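Local coordinates for acyl-coenzyme A oxidase (Caenorhabditis elegans, PDB 5K3H), which catalyses the FAD-dependent desaturation of acyl-CoA to (2E)-enoyl-CoA with release of hydrogen peroxide, the first step of peroxisomal beta-oxidation, at residues S388-V393 against M440-L444; Q502-A507 against E530-A534. All coordinates share one frame; numbering follows the deposited sequence.

Interaction 1 (S388-V393 against M440-L444); sequences SGLKSV and MLLQL
The hydroxyl OG of Ser388 lies 3.1 Å from OE1 of Gln443 on the facing helix. Its hydrogen bond, however, goes back to His384 O in its own helix, with a weak one to Ala385 O. This fits its torsion, which sets OG beside the backbone N. The two backbones come close here. Ser388 CB rests on Met440 O at 3.3 Å, and Met440 CB rests on Ser388 O at the same distance. Further along its chain, Met440 bends at its last torsion and crosses Lys391 at about a right angle, with SD 3.7 Å from Lys391 CB. Leu444 CD2 reaches within 3.9 Å of Gly389 CA. Ser392 turns OG anti to its backbone N (chi1 176°). OG then sits against the branch of Leu441, 3.4 Å from CG. Leu441 also touches Arg536, an ATP-site residue like Ser392. The helices run roughly antiparallel, at 145°, with segment axes 8.0 Å apart. Gly389, with no side chain, leaves room for Leu444, which is consistent with the close spacing. The chemistry implies a pair joined by close van der Waals fit, with the serine hydroxyl bonded within its own helix.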
loop_
_atom_site.group_PDB
_atom_site.type_symbol
_atom_site.label_atom_id
_atom_site.label_comp_id
_atom_site.label_asym_id
_atom_site.label_seq_id
_atom_site.Cartn_x
_atom_site.Cartn_y
_atom_site.Cartn_z
ATOM N N SER B 388 -17.892 -14.636 -2.545
ATOM C CA SER B 388 -16.717 -14.450 -3.393
ATOM C C SER B 388 -16.454 -12.970 -3.631
ATOM O O SER B 388 -15.304 -12.517 -3.587
ATOM C CB SER B 388 -16.910 -15.151 -4.742
ATOM O OG SER B 388 -17.605 -16.375 -4.588
ATOM N N GLY B 389 -17.510 -12.208 -3.915
ATOM C CA GLY B 389 -17.357 -10.776 -4.070
ATOM C C GLY B 389 -16.984 -10.095 -2.772
ATOM O O GLY B 389 -16.128 -9.210 -2.753
ATOM N N LEU B 390 -17.584 -10.525 -1.661
ATOM C CA LEU B 390 -17.305 -9.873 -0.389
ATOM C C LEU B 390 -15.822 -9.915 -0.059
ATOM O O LEU B 390 -15.216 -8.872 0.226
ATOM C CB LEU B 390 -18.111 -10.519 0.732
ATOM C CG LEU B 390 -19.548 -10.058 0.885
ATOM C CD1 LEU B 390 -20.221 -10.977 1.883
ATOM C CD2 LEU B 390 -19.580 -8.615 1.360
ATOM N N LYS B 391 -15.215 -11.106 -0.103
ATOM C CA LYS B 391 -13.782 -11.211 0.155
ATOM C C LYS B 391 -12.978 -10.238 -0.706
ATOM O O LYS B 391 -12.095 -9.531 -0.205
ATOM C CB LYS B 391 -13.307 -12.641 -0.084
ATOM C CG LYS B 391 -13.548 -13.588 1.066
ATOM C CD LYS B 391 -13.138 -15.010 0.647
ATOM C CE LYS B 391 -13.787 -16.088 1.522
ATOM N NZ LYS B 391 -14.705 -16.972 0.723
ATOM N N SER B 392 -13.275 -10.179 -2.003
ATOM C CA SER B 392 -12.497 -9.323 -2.894
ATOM C C SER B 392 -12.674 -7.846 -2.544
ATOM O O SER B 392 -11.691 -7.104 -2.421
ATOM C CB SER B 392 -12.886 -9.593 -4.344
ATOM O OG SER B 392 -12.218 -8.702 -5.217
ATOM N N VAL B 393 -13.925 -7.395 -2.396
ATOM C CA VAL B 393 -14.189 -5.969 -2.200
ATOM C C VAL B 393 -13.776 -5.532 -0.794
ATOM O O VAL B 393 -13.212 -4.447 -0.603
ATOM C CB VAL B 393 -15.673 -5.650 -2.482
ATOM C CG1 VAL B 393 -16.032 -4.212 -2.039
ATOM C CG2 VAL B 393 -15.993 -5.877 -3.932
ATOM N N MET B 440 -12.244 -14.436 -7.789
ATOM C CA MET B 440 -13.408 -14.325 -6.920
ATOM C C MET B 440 -14.477 -13.435 -7.551
ATOM O O MET B 440 -15.673 -13.772 -7.507
ATOM C CB MET B 440 -13.027 -13.810 -5.532
ATOM C CG MET B 440 -12.141 -14.734 -4.722
ATOM S SD MET B 440 -11.726 -14.049 -3.091
ATOM C CE MET B 440 -10.317 -12.967 -3.360
ATOM N N LEU B 441 -14.076 -12.308 -8.161
ATOM C CA LEU B 441 -15.081 -11.427 -8.750
ATOM C C LEU B 441 -15.706 -12.040 -9.990
ATOM O O LEU B 441 -16.918 -11.917 -10.199
ATOM C CB LEU B 441 -14.496 -10.062 -9.112
ATOM C CG LEU B 441 -14.210 -9.123 -7.960
ATOM C CD1 LEU B 441 -13.471 -7.927 -8.510
ATOM C CD2 LEU B 441 -15.493 -8.726 -7.234
ATOM N N LEU B 442 -14.910 -12.713 -10.822
ATOM C CA LEU B 442 -15.481 -13.297 -12.032
ATOM C C LEU B 442 -16.335 -14.541 -11.718
ATOM O O LEU B 442 -17.230 -14.882 -12.502
ATOM C CB LEU B 442 -14.341 -13.552 -13.038
ATOM C CG LEU B 442 -13.808 -12.310 -13.809
ATOM C CD1 LEU B 442 -12.569 -12.605 -14.626
ATOM C CD2 LEU B 442 -14.851 -11.752 -14.752
ATOM N N GLN B 443 -16.124 -15.185 -10.569
ATOM C CA GLN B 443 -17.066 -16.202 -10.116
ATOM C C GLN B 443 -18.436 -15.600 -9.777
ATOM O O GLN B 443 -19.478 -16.182 -10.106
ATOM C CB GLN B 443 -16.486 -16.913 -8.906
ATOM C CG GLN B 443 -17.412 -17.903 -8.250
ATOM C CD GLN B 443 -16.656 -18.739 -7.261
ATOM O OE1 GLN B 443 -17.145 -19.030 -6.162
ATOM N NE2 GLN B 443 -15.427 -19.108 -7.629
ATOM N N LEU B 444 -18.464 -14.447 -9.097
ATOM C CA LEU B 444 -19.725 -13.728 -8.926
ATOM C C LEU B 444 -20.279 -13.268 -10.271
ATOM O O LEU B 444 -21.496 -13.281 -10.491
ATOM C CB LEU B 444 -19.531 -12.541 -7.972
ATOM C CG LEU B 444 -20.657 -11.512 -7.759
ATOM C CD1 LEU B 444 -21.974 -12.164 -7.365
ATOM C CD2 LEU B 444 -20.230 -10.507 -6.692
#

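Interaction 2 (Q502-A507 against E530-A534); sequences QTLKAA and ELNRA
Gln502 reaches across to Glu530 and grips it twice. Its CB points toward the facing helix. CG lies 3.8 Å from Ala534 N, beside the backbone. The chain then bends at chi2 (63°), which turns the amide along the facing helix to Glu530. There NE2 donates two bonds. One runs almost straight (172°) to Glu530 OE1 at 2.9 Å. The other goes to the backbone O of Glu530 at 3.1 Å. Both acceptors lie in the amide plane, so the pair fixes the rotation of the amide. The carboxylate is turned well out of the amide plane, and NE2 comes to Glu530 OE1 from above the carboxylate plane. At the other corner of the amide, OE1 takes a bond from a water, 2.9 Å away, that also donates to Glu530 OE1. Lys505 NZ reaches this water weakly; its salt bridge is to Asp594 of the second subunit. Glu530 OE2 pairs with Arg533 NH1 at 2.6 Å and bonds Tyr601 of the second subunit. These partners probably favour the ionised glutamate. Beside the polar group small side chains meet. Ala506 CB touches Glu530 O (3.6 Å) and Leu531 CD2, and Ala534 CB packs on Thr503, whose OG1 bonds Ala499 O. The segments run antiparallel (158°), with axes 8.4 Å apart. Their helices follow each other in the chain and form an antiparallel helical hairpin of the C-terminal helical region, where Arg533 and Ala534 contribute to the ATP site shared between subunits.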
loop_
_atom_site.group_PDB
_atom_site.type_symbol
_atom_site.label_atom_id
_atom_site.label_comp_id
_atom_site.label_asym_id
_atom_site.label_seq_id
_atom_site.Cartn_x
_atom_site.Cartn_y
_atom_site.Cartn_z
ATOM N N GLN B 502 -25.410 -1.797 -14.682
ATOM C CA GLN B 502 -24.085 -2.291 -15.062
ATOM C C GLN B 502 -24.087 -3.811 -15.237
ATOM O O GLN B 502 -23.345 -4.346 -16.069
ATOM C CB GLN B 502 -23.040 -1.843 -14.027
ATOM C CG GLN B 502 -21.603 -2.267 -14.315
ATOM C CD GLN B 502 -21.008 -1.677 -15.608
ATOM O OE1 GLN B 502 -21.380 -0.584 -16.056
ATOM N NE2 GLN B 502 -20.059 -2.406 -16.201
ATOM N N THR B 503 -24.906 -4.520 -14.468
ATOM C CA THR B 503 -25.015 -5.966 -14.643
ATOM C C THR B 503 -25.599 -6.326 -16.007
ATOM O O THR B 503 -25.076 -7.204 -16.709
ATOM C CB THR B 503 -25.847 -6.564 -13.516
ATOM O OG1 THR B 503 -25.124 -6.419 -12.291
ATOM C CG2 THR B 503 -26.151 -8.028 -13.776
ATOM N N LEU B 504 -26.714 -5.696 -16.382
ATOM C CA LEU B 504 -27.327 -6.021 -17.667
ATOM C C LEU B 504 -26.464 -5.531 -18.832
ATOM O O LEU B 504 -26.375 -6.196 -19.876
ATOM C CB LEU B 504 -28.727 -5.412 -17.740
ATOM C CG LEU B 504 -29.665 -5.746 -16.567
ATOM C CD1 LEU B 504 -30.988 -4.999 -16.740
ATOM C CD2 LEU B 504 -29.908 -7.242 -16.336
ATOM N N LYS B 505 -25.826 -4.366 -18.681
ATOM C CA LYS B 505 -24.982 -3.856 -19.754
ATOM C C LYS B 505 -23.827 -4.813 -20.028
ATOM O O LYS B 505 -23.608 -5.240 -21.173
ATOM C CB LYS B 505 -24.454 -2.475 -19.376
ATOM C CG LYS B 505 -23.525 -1.891 -20.408
ATOM C CD LYS B 505 -22.877 -0.593 -19.956
ATOM C CE LYS B 505 -21.919 -0.082 -21.036
ATOM N NZ LYS B 505 -21.616 1.351 -20.851
ATOM N N ALA B 506 -23.137 -5.242 -18.969
ATOM C CA ALA B 506 -21.999 -6.136 -19.137
ATOM C C ALA B 506 -22.429 -7.491 -19.675
ATOM O O ALA B 506 -21.753 -8.059 -20.538
ATOM C CB ALA B 506 -21.278 -6.310 -17.802
ATOM N N ALA B 507 -23.555 -8.021 -19.196
ATOM C CA ALA B 507 -24.019 -9.308 -19.710
ATOM C C ALA B 507 -24.396 -9.203 -21.188
ATOM O O ALA B 507 -24.027 -10.065 -21.997
ATOM C CB ALA B 507 -25.176 -9.833 -18.851
ATOM N N GLU B 530 -15.752 -5.056 -17.646
ATOM C CA GLU B 530 -17.120 -4.614 -17.389
ATOM C C GLU B 530 -17.845 -5.589 -16.472
ATOM O O GLU B 530 -18.678 -5.176 -15.665
ATOM C CB GLU B 530 -17.892 -4.457 -18.714
ATOM C CG GLU B 530 -17.346 -3.370 -19.654
ATOM C CD GLU B 530 -17.517 -1.948 -19.126
ATOM O OE1 GLU B 530 -18.594 -1.632 -18.617
ATOM O OE2 GLU B 530 -16.584 -1.129 -19.224
ATOM N N LEU B 531 -17.561 -6.886 -16.598
ATOM C CA LEU B 531 -18.239 -7.877 -15.771
ATOM C C LEU B 531 -17.826 -7.751 -14.314
ATOM O O LEU B 531 -18.650 -7.931 -13.417
ATOM C CB LEU B 531 -17.938 -9.283 -16.290
ATOM C CG LEU B 531 -18.505 -9.719 -17.653
ATOM C CD1 LEU B 531 -17.774 -10.977 -18.187
ATOM C CD2 LEU B 531 -20.016 -9.954 -17.552
ATOM N N ASN B 532 -16.551 -7.442 -14.056
ATOM C CA ASN B 532 -16.101 -7.260 -12.678
ATOM C C ASN B 532 -16.692 -6.015 -12.040
ATOM O O ASN B 532 -16.994 -6.017 -10.838
ATOM C CB ASN B 532 -14.583 -7.174 -12.612
ATOM C CG ASN B 532 -13.944 -8.506 -12.575
ATOM O OD1 ASN B 532 -14.620 -9.533 -12.571
ATOM N ND2 ASN B 532 -12.633 -8.514 -12.486
ATOM N N ARG B 533 -16.819 -4.930 -12.815
ATOM C CA ARG B 533 -17.469 -3.728 -12.306
ATOM C C ARG B 533 -18.854 -4.052 -11.758
ATOM O O ARG B 533 -19.245 -3.550 -10.696
ATOM C CB ARG B 533 -17.549 -2.670 -13.411
ATOM C CG ARG B 533 -16.209 -2.029 -13.746
ATOM C CD ARG B 533 -16.253 -1.058 -14.946
ATOM N NE ARG B 533 -14.930 -0.439 -15.109
ATOM C CZ ARG B 533 -14.458 0.090 -16.230
ATOM N NH1 ARG B 533 -15.201 0.097 -17.330
ATOM N NH2 ARG B 533 -13.234 0.603 -16.253
ATOM N N ALA B 534 -19.598 -4.909 -12.461
ATOM C CA ALA B 534 -20.925 -5.300 -12.011
ATOM C C ALA B 534 -20.868 -6.077 -10.702
ATOM O O ALA B 534 -21.721 -5.892 -9.819
ATOM C CB ALA B 534 -21.594 -6.132 -13.090
HETATM O O HOH W 1 -19.954 0.914 -18.058
#

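How the interactions relate
The two contacts follow in series along the chain, and their centres lie 14 Å apart. Interaction 1 joins helices 382-408 and 437-456 and closes before interaction 2 opens. Interaction 2 joins helices 489-515 and 520-553, the next two long helices. The contacts touch where helix 437-456 packs on helix 520-553. There Leu441 and Leu442 meet Asn532, with Leu441 CB 3.5 Å from Asn532 OD1. The Leu441 O to Ser535 OG hydrogen bond also ties these helices together. The C-alpha1 region is thus packed against the C-terminal one. ATP-site residues occur in both contacts, Ser392 in interaction 1 and Arg533 and Ala534 in interaction 2, so the nucleotide site draws on both regions.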